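Local coordinates for protein aminomethyltransferase (Bartonella henselae, PDB 3GIR) that belongs to the aminomethyltransferase family, with a folate-binding domain and a C-terminal barrel domain, at residues Leu33-Ala47 with Ala51-Leu63. Numbering follows the deposited sequence. Where two conformers were deposited one is given.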
# COMPACT_ATOMS: atom_id res chain seq x y z
N LEU A 33 12.46 -6.58 -17.90
CA LEU A 33 11.56 -5.76 -17.03
C LEU A 33 10.30 -5.42 -17.83
O LEU A 33 10.35 -5.12 -18.99
CB LEU A 33 12.22 -4.48 -16.51
CG LEU A 33 13.34 -4.66 -15.50
CD1 LEU A 33 13.94 -3.30 -15.18
CD2 LEU A 33 12.86 -5.32 -14.18
N LYS A 34 9.16 -5.42 -17.15
CA LYS A 34 7.91 -5.00 -17.77
C LYS A 34 7.90 -3.51 -18.00
O LYS A 34 8.49 -2.73 -17.23
CB LYS A 34 6.74 -5.40 -16.89
CG LYS A 34 6.55 -6.98 -16.78
CD LYS A 34 5.59 -7.27 -15.60
CE LYS A 34 5.37 -8.73 -15.34
NZ LYS A 34 4.72 -8.88 -14.00
N THR A 35 7.20 -3.10 -19.04
CA THR A 35 7.16 -1.70 -19.46
C THR A 35 5.78 -1.07 -19.11
O THR A 35 4.74 -1.58 -19.51
CB THR A 35 7.42 -1.60 -20.94
OG1 THR A 35 8.76 -2.09 -21.17
CG2 THR A 35 7.34 -0.20 -21.45
N LEU A 36 5.80 0.09 -18.49
CA LEU A 36 4.58 0.87 -18.23
C LEU A 36 3.96 1.32 -19.52
O LEU A 36 4.64 1.80 -20.44
CB LEU A 36 4.92 2.12 -17.43
CG LEU A 36 5.33 1.87 -15.99
CD1 LEU A 36 5.96 3.15 -15.39
CD2 LEU A 36 4.16 1.33 -15.11
N PRO A 37 2.64 1.17 -19.60
CA PRO A 37 1.98 1.80 -20.78
C PRO A 37 2.33 3.23 -21.08
O PRO A 37 2.48 3.60 -22.25
CB PRO A 37 0.49 1.66 -20.38
CG PRO A 37 0.41 0.44 -19.55
CD PRO A 37 1.69 0.49 -18.72
N LEU A 38 2.49 4.07 -20.06
CA LEU A 38 2.86 5.48 -20.21
C LEU A 38 4.38 5.76 -20.13
O LEU A 38 4.78 6.89 -19.89
CB LEU A 38 2.13 6.28 -19.16
CG LEU A 38 0.61 6.19 -19.21
CD1 LEU A 38 0.03 7.08 -18.09
CD2 LEU A 38 0.04 6.59 -20.62
N TYR A 39 5.20 4.73 -20.40
CA TYR A 39 6.66 4.87 -20.35
C TYR A 39 7.14 6.10 -21.09
O TYR A 39 7.96 6.86 -20.57
CB TYR A 39 7.35 3.63 -20.92
CG TYR A 39 8.85 3.82 -21.09
CD1 TYR A 39 9.69 3.69 -20.01
CD2 TYR A 39 9.38 4.21 -22.31
CE1 TYR A 39 11.08 3.84 -20.11
CE2 TYR A 39 10.80 4.42 -22.43
CZ TYR A 39 11.61 4.21 -21.31
OH TYR A 39 12.95 4.40 -21.38
N GLU A 40 6.60 6.34 -22.31
CA GLU A 40 7.08 7.51 -23.05
C GLU A 40 6.86 8.87 -22.37
O GLU A 40 7.68 9.80 -22.51
CB GLU A 40 6.44 7.54 -24.46
CG GLU A 40 6.98 6.49 -25.37
CD GLU A 40 6.25 6.50 -26.75
OE1 GLU A 40 5.65 7.56 -27.13
OE2 GLU A 40 6.26 5.45 -27.45
N LEU A 41 5.75 9.04 -21.62
CA LEU A 41 5.54 10.22 -20.84
C LEU A 41 6.63 10.39 -19.78
O LEU A 41 7.06 11.53 -19.50
CB LEU A 41 4.15 10.27 -20.14
CG LEU A 41 2.89 10.38 -20.98
CD1 LEU A 41 1.63 10.58 -20.10
CD2 LEU A 41 3.09 11.55 -21.99
N HIS A 42 7.01 9.29 -19.17
CA HIS A 42 8.04 9.34 -18.15
C HIS A 42 9.38 9.70 -18.77
O HIS A 42 10.11 10.53 -18.18
CB HIS A 42 8.10 8.05 -17.33
CG HIS A 42 6.80 7.75 -16.69
ND1 HIS A 42 6.23 8.62 -15.79
CD2 HIS A 42 5.92 6.73 -16.86
CE1 HIS A 42 5.07 8.12 -15.38
NE2 HIS A 42 4.82 7.00 -16.05
N GLU A 43 9.70 9.09 -19.91
CA GLU A 43 10.93 9.38 -20.63
C GLU A 43 10.96 10.88 -20.99
O GLU A 43 11.97 11.59 -20.72
CB GLU A 43 11.03 8.45 -21.84
CG GLU A 43 12.41 8.01 -22.20
CD GLU A 43 13.18 9.05 -23.04
OE1 GLU A 43 12.50 9.82 -23.78
OE2 GLU A 43 14.46 9.12 -22.95
N LYS A 44 9.87 11.42 -21.56
CA LYS A 44 9.77 12.86 -21.88
C LYS A 44 9.94 13.81 -20.67
O LYS A 44 10.45 14.91 -20.77
CB LYS A 44 8.43 13.21 -22.61
N ALA A 45 9.45 13.38 -19.50
CA ALA A 45 9.57 14.08 -18.24
C ALA A 45 10.97 13.97 -17.60
O ALA A 45 11.23 14.54 -16.55
CB ALA A 45 8.56 13.54 -17.29
N GLY A 46 11.85 13.24 -18.24
CA GLY A 46 13.23 13.12 -17.74
C GLY A 46 13.35 12.17 -16.56
O GLY A 46 14.32 12.33 -15.78
N ALA A 47 12.46 11.20 -16.45
CA ALA A 47 12.57 10.20 -15.38
C ALA A 47 13.92 9.46 -15.43
O ALA A 47 14.51 9.20 -16.53
CB ALA A 47 11.46 9.19 -15.47
N ALA A 51 14.43 -0.88 -11.49
CA ALA A 51 13.61 -2.07 -11.33
C ALA A 51 12.88 -2.05 -10.02
O ALA A 51 13.46 -1.77 -8.96
CB ALA A 51 14.50 -3.34 -11.34
N PHE A 52 11.59 -2.35 -10.10
CA PHE A 52 10.75 -2.60 -8.92
C PHE A 52 9.71 -3.60 -9.29
O PHE A 52 8.96 -3.42 -10.24
CB PHE A 52 10.06 -1.32 -8.43
CG PHE A 52 9.18 -1.57 -7.26
CD1 PHE A 52 9.75 -1.87 -6.03
CD2 PHE A 52 7.83 -1.58 -7.40
CE1 PHE A 52 8.96 -2.12 -4.94
CE2 PHE A 52 7.02 -1.84 -6.28
CZ PHE A 52 7.59 -2.10 -5.07
N ALA A 53 9.66 -4.66 -8.48
CA ALA A 53 8.65 -5.73 -8.63
C ALA A 53 8.52 -6.23 -10.01
O ALA A 53 7.44 -6.59 -10.49
CB ALA A 53 7.22 -5.23 -8.07
N GLY A 54 9.65 -6.28 -10.74
CA GLY A 54 9.68 -6.75 -12.10
C GLY A 54 9.34 -5.78 -13.23
O GLY A 54 9.30 -6.18 -14.40
N TRP A 55 9.13 -4.51 -12.84
CA TRP A 55 8.84 -3.44 -13.74
C TRP A 55 9.95 -2.41 -13.80
O TRP A 55 10.62 -2.20 -12.82
CB TRP A 55 7.59 -2.65 -13.27
CG TRP A 55 6.30 -3.49 -13.37
CD1 TRP A 55 5.93 -4.46 -12.55
CD2 TRP A 55 5.27 -3.35 -14.35
NE1 TRP A 55 4.69 -4.97 -12.94
CE2 TRP A 55 4.28 -4.31 -14.06
CE3 TRP A 55 5.08 -2.50 -15.43
CZ2 TRP A 55 3.07 -4.41 -14.79
CZ3 TRP A 55 3.90 -2.60 -16.17
CH2 TRP A 55 2.93 -3.56 -15.85
N ARG A 56 10.09 -1.77 -14.94
CA ARG A 56 10.97 -0.60 -15.10
C ARG A 56 10.13 0.66 -14.69
O ARG A 56 9.21 1.11 -15.42
CB ARG A 56 11.56 -0.46 -16.50
CG ARG A 56 12.37 0.85 -16.68
CD ARG A 56 13.18 0.95 -17.96
NE ARG A 56 14.24 -0.01 -17.95
CZ ARG A 56 14.22 -1.21 -18.52
NH1 ARG A 56 13.17 -1.62 -19.24
NH2 ARG A 56 15.28 -2.01 -18.38
N MET A 57 10.48 1.22 -13.56
CA MET A 57 9.66 2.30 -12.95
C MET A 57 10.42 3.60 -12.86
O MET A 57 11.65 3.56 -12.65
CB MET A 57 9.17 1.90 -11.56
CG MET A 57 8.29 0.69 -11.50
SD MET A 57 6.73 0.91 -12.36
CE MET A 57 5.84 1.98 -11.17
N PRO A 58 9.74 4.73 -12.92
CA PRO A 58 10.43 6.00 -12.70
C PRO A 58 10.72 6.15 -11.21
O PRO A 58 9.80 6.26 -10.38
CB PRO A 58 9.41 7.04 -13.27
CG PRO A 58 8.06 6.33 -13.23
CD PRO A 58 8.33 4.91 -13.32
N LEU A 59 12.00 6.13 -10.84
CA LEU A 59 12.37 6.32 -9.42
C LEU A 59 12.35 7.77 -8.98
O LEU A 59 12.01 8.08 -7.83
CB LEU A 59 13.79 5.78 -9.15
CG LEU A 59 13.97 4.31 -9.54
CD1 LEU A 59 15.41 3.82 -9.13
CD2 LEU A 59 12.87 3.34 -9.00
N THR A 60 12.73 8.67 -9.89
CA THR A 60 12.74 10.09 -9.62
C THR A 60 12.72 10.84 -10.94
O THR A 60 12.90 10.21 -12.00
CB THR A 60 13.93 10.47 -8.73
OG1 THR A 60 13.85 11.86 -8.36
CG2 THR A 60 15.26 10.18 -9.40
N TYR A 61 12.34 12.11 -10.83
CA TYR A 61 12.28 13.03 -11.95
C TYR A 61 13.26 14.16 -11.70
O TYR A 61 13.91 14.24 -10.64
CB TYR A 61 10.86 13.51 -12.10
CG TYR A 61 9.89 12.42 -12.49
CD1 TYR A 61 9.53 12.19 -13.81
CD2 TYR A 61 9.31 11.65 -11.51
CE1 TYR A 61 8.58 11.25 -14.13
CE2 TYR A 61 8.38 10.68 -11.82
CZ TYR A 61 7.98 10.50 -13.12
OH TYR A 61 7.05 9.50 -13.40
N PRO A 62 13.42 15.05 -12.67
CA PRO A 62 14.35 16.17 -12.40
C PRO A 62 14.01 17.01 -11.19
O PRO A 62 14.94 17.50 -10.51
CB PRO A 62 14.33 16.95 -13.73
CG PRO A 62 14.00 15.89 -14.72
CD PRO A 62 12.94 15.03 -14.05
N LEU A 63 12.73 17.08 -10.80
CA LEU A 63 12.36 17.79 -9.59
C LEU A 63 13.10 17.21 -8.35
O LEU A 63 13.63 17.97 -7.51
CB LEU A 63 10.86 17.75 -9.37
CG LEU A 63 10.26 18.45 -8.18
CD1 LEU A 63 10.72 19.94 -8.17
CD2 LEU A 63 8.73 18.28 -8.14
O HOH W 1 12.60 -4.19 -20.49
O HOH W 2 14.83 -5.00 -19.30
O HOH W 3 3.34 -7.44 -11.82
O HOH W 4 6.09 -8.32 -11.93
O HOH W 5 10.50 -0.18 -19.89
O HOH W 6 8.44 1.22 -18.01
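Ala51 CB meets Leu33 CD2 at 3.8 Å just before the type I' turn Phe52-Trp55, the hairpin connection. From that turn Gly54 O accepts a nearly straight hydrogen bond from Lys34 N (2.9 Å), and Arg56 N returns one to Lys34 O (3.0 Å), a short parallel pairing. Between them the Trp55 indole carries the Lys34 side chain over one face: CB lies 3.7 Å from the centroid of the six-membered ring, and the extended chain runs on to set NZ beside a water shared with Trp55 NE1. On the other side of the sheet Arg56, bent at chi3 (-67°), lays one guanidinium face against Leu33 CD1, while waters at its edge lead to Leu33 and Thr35. Met57 SD and Pro58 CD receive the two methyls of Leu36. Pro58 CG then sits over the centre of the His42 ring, 3.9 Å from its centroid, and Pro58 CB touches Ala47. Tyr61 brings OH to 2.7 Å from His42 ND1, its ring edge against Ala45 CB; His42 NE2 is hydrogen-bonded to Asp80. Strand 55-60 is the middle of a three-stranded mixed sheet, between 34-35 and antiparallel 48-52; helix 39-44 meets Pro58 and, just past the strand, Tyr61 through His42, and touches helix 227-238 through Leu41.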